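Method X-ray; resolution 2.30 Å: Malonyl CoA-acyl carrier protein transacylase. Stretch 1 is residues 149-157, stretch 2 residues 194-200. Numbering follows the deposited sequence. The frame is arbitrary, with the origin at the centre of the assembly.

Stretch 1 149-157: LVDTAIAND
Stretch 2 (194-200) AFHSKFM

The most unusual feature of this contact is a very short salt bridge at one end of it: K198 NZ donates a hydrogen bond to D151 OD1 at 2.5 Å, although the CA atoms of the two residues lie 8.5 Å apart. The lysine covers that gap by extension. Its chi1 is p (61°), and chi2, chi3 and chi4 are all t (177°, 160°, 179°), so the chain is extended from CA to NZ and reaches the carboxylate. D151 meets it with chi1 m (-71°) and chi2 -40°, its CA-to-CB bond directed toward stretch 2.

The aspartate sits in a type I beta turn from L149 to T152, with phi/psi of -75/-26 at V150 and -107/17 at D151. The chain then extends through T152 (-110/132) into a strand that begins at A153 and continues past D157. On the facing side, residues 194-197 are loop and 198-200 form a 3-10 segment, with phi/psi of -63/-19, -69/-20 and -86/-2.

F199 also packs against D151. With chi1 m (-59°) and chi2 -79°, its ring brings CZ to 3.8 Å from D151 CB, and D151 O approaches the ring edge, near its plane, at 3.6 Å from F199 CE2. One residue of the turn thus meets both a charged and an aromatic partner.

The backbones come closer at the other end, where the CA atoms of A155 and H196 are 5.1 Å apart; the later residue of stretch 1 pairs with the earlier one of stretch 2, so the chains run in opposite directions here. A155 (-107/-37) departs from extended strand geometry, and H196 has positive phi (63/44). Their CA-to-CB bonds point toward the opposing stretches, and the two CB atoms pack at 3.9 Å. A155 CB also lies 3.4 Å from F195 O, while A155 O is 3.6 Å from H196 CB. The H196 rotamer is m (-70°), with chi2 -70°; both ring nitrogens are hydrogen-bonded elsewhere in the structure.

No direct backbone hydrogen bond joins the stretches. I154 O and H196 O are both acceptors, 4.3 Å apart, and water 1 bridges them by donating to I154 O at 2.8 Å and to H196 O at 2.6 Å.

S197 braces stretch 2 internally. With chi1 p (78°), its OG donates to A194 O at 2.8 Å and accepts from F199 N at 3.2 Å, with an N-H...acceptor angle of 157°. M200 N donates to S197 O at 3.2 Å. The two stretches together bury 284 Å².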

# COMPACT_ATOMS: atom_id res chain seq x y z
N LEU A 149 10.54 -21.63 -10.94
CA LEU A 149 10.21 -20.23 -10.89
C LEU A 149 11.18 -19.46 -9.99
O LEU A 149 10.85 -19.04 -8.92
CB LEU A 149 8.78 -20.06 -10.46
CG LEU A 149 7.81 -20.91 -11.25
CD1 LEU A 149 6.42 -20.65 -10.90
CD2 LEU A 149 8.00 -20.78 -12.71
N VAL A 150 12.38 -19.29 -10.49
CA VAL A 150 13.52 -18.86 -9.72
C VAL A 150 13.55 -17.39 -9.35
O VAL A 150 14.12 -17.04 -8.39
CB VAL A 150 14.85 -19.27 -10.40
CG1 VAL A 150 14.90 -20.72 -10.54
CG2 VAL A 150 15.00 -18.60 -11.74
N ASP A 151 12.89 -16.56 -10.12
CA ASP A 151 12.91 -15.15 -9.90
C ASP A 151 11.60 -14.64 -9.36
O ASP A 151 11.35 -13.49 -9.37
CB ASP A 151 13.25 -14.46 -11.20
CG ASP A 151 14.67 -14.65 -11.58
OD1 ASP A 151 15.49 -14.61 -10.72
OD2 ASP A 151 14.97 -14.85 -12.75
N THR A 152 10.80 -15.53 -8.85
CA THR A 152 9.52 -15.23 -8.32
C THR A 152 9.54 -15.39 -6.82
O THR A 152 10.01 -16.37 -6.36
CB THR A 152 8.45 -16.12 -8.95
OG1 THR A 152 8.44 -15.91 -10.33
CG2 THR A 152 7.10 -15.82 -8.43
N ALA A 153 9.04 -14.40 -6.10
CA ALA A 153 8.98 -14.44 -4.63
C ALA A 153 7.70 -13.84 -4.02
O ALA A 153 6.86 -13.27 -4.72
CB ALA A 153 10.24 -13.72 -4.06
N ILE A 154 7.56 -13.91 -2.70
CA ILE A 154 6.45 -13.27 -2.08
C ILE A 154 6.68 -11.73 -2.04
O ILE A 154 7.73 -11.24 -1.58
CB ILE A 154 6.23 -13.76 -0.65
CG1 ILE A 154 6.33 -15.28 -0.58
CG2 ILE A 154 4.92 -13.16 -0.08
CD1 ILE A 154 5.14 -16.02 -1.04
N ALA A 155 5.66 -11.01 -2.48
CA ALA A 155 5.71 -9.56 -2.51
C ALA A 155 4.85 -8.88 -1.45
O ALA A 155 5.22 -7.80 -0.97
CB ALA A 155 5.30 -9.06 -3.91
N ASN A 156 3.67 -9.46 -1.18
CA ASN A 156 2.74 -9.06 -0.12
C ASN A 156 2.47 -10.24 0.78
O ASN A 156 2.11 -11.29 0.32
CB ASN A 156 1.36 -8.69 -0.68
CG ASN A 156 1.33 -7.41 -1.52
OD1 ASN A 156 2.37 -6.78 -1.81
ND2 ASN A 156 0.10 -7.01 -1.90
N ASP A 157 2.61 -10.10 2.09
CA ASP A 157 2.06 -11.10 2.96
C ASP A 157 0.88 -10.43 3.64
O ASP A 157 1.06 -9.66 4.58
CB ASP A 157 3.07 -11.58 3.98
CG ASP A 157 2.44 -12.48 5.03
OD1 ASP A 157 1.36 -13.11 4.78
OD2 ASP A 157 3.00 -12.51 6.13
N ALA A 194 6.95 -6.37 -11.53
CA ALA A 194 7.07 -7.32 -10.45
C ALA A 194 7.36 -6.42 -9.26
O ALA A 194 8.53 -6.21 -8.93
CB ALA A 194 8.25 -8.20 -10.74
N PHE A 195 6.31 -5.88 -8.64
CA PHE A 195 6.46 -4.89 -7.60
C PHE A 195 6.85 -5.58 -6.33
O PHE A 195 6.47 -6.73 -6.10
CB PHE A 195 5.17 -4.07 -7.38
CG PHE A 195 4.79 -3.18 -8.58
CD1 PHE A 195 5.77 -2.78 -9.53
CD2 PHE A 195 3.46 -2.73 -8.74
CE1 PHE A 195 5.43 -1.96 -10.64
CE2 PHE A 195 3.12 -1.92 -9.87
CZ PHE A 195 4.10 -1.53 -10.79
N HIS A 196 7.63 -4.89 -5.53
CA HIS A 196 8.04 -5.35 -4.23
C HIS A 196 8.87 -6.61 -4.33
O HIS A 196 8.64 -7.54 -3.61
CB HIS A 196 6.84 -5.49 -3.27
CG HIS A 196 6.25 -4.18 -2.87
ND1 HIS A 196 6.88 -3.30 -2.04
CD2 HIS A 196 5.11 -3.57 -3.23
CE1 HIS A 196 6.16 -2.22 -1.89
NE2 HIS A 196 5.08 -2.35 -2.62
N SER A 197 9.79 -6.60 -5.28
CA SER A 197 10.76 -7.68 -5.55
C SER A 197 12.07 -7.01 -5.99
O SER A 197 12.15 -5.79 -6.09
CB SER A 197 10.28 -8.62 -6.67
OG SER A 197 10.49 -8.03 -7.97
N LYS A 198 13.06 -7.84 -6.28
CA LYS A 198 14.39 -7.38 -6.73
C LYS A 198 14.38 -6.63 -8.07
O LYS A 198 15.35 -5.97 -8.38
CB LYS A 198 15.35 -8.56 -6.88
CG LYS A 198 14.90 -9.64 -7.91
CD LYS A 198 15.96 -10.76 -8.04
CE LYS A 198 15.32 -12.01 -8.66
NZ LYS A 198 16.28 -13.16 -8.84
N PHE A 199 13.33 -6.79 -8.87
CA PHE A 199 13.24 -6.06 -10.13
C PHE A 199 13.04 -4.55 -9.93
O PHE A 199 13.36 -3.76 -10.81
CB PHE A 199 12.25 -6.73 -11.12
CG PHE A 199 12.65 -8.16 -11.46
CD1 PHE A 199 13.66 -8.41 -12.39
CD2 PHE A 199 12.11 -9.25 -10.77
CE1 PHE A 199 14.09 -9.72 -12.68
CE2 PHE A 199 12.52 -10.55 -11.05
CZ PHE A 199 13.51 -10.79 -12.03
N MET A 200 12.58 -4.15 -8.76
CA MET A 200 12.33 -2.79 -8.39
C MET A 200 13.52 -2.05 -7.85
O MET A 200 13.44 -0.91 -7.55
CB MET A 200 11.18 -2.71 -7.42
CG MET A 200 9.85 -2.96 -8.03
SD MET A 200 9.45 -2.11 -9.54
CE MET A 200 9.53 -3.46 -10.52
O HOH W 1 9.61 -9.83 -3.03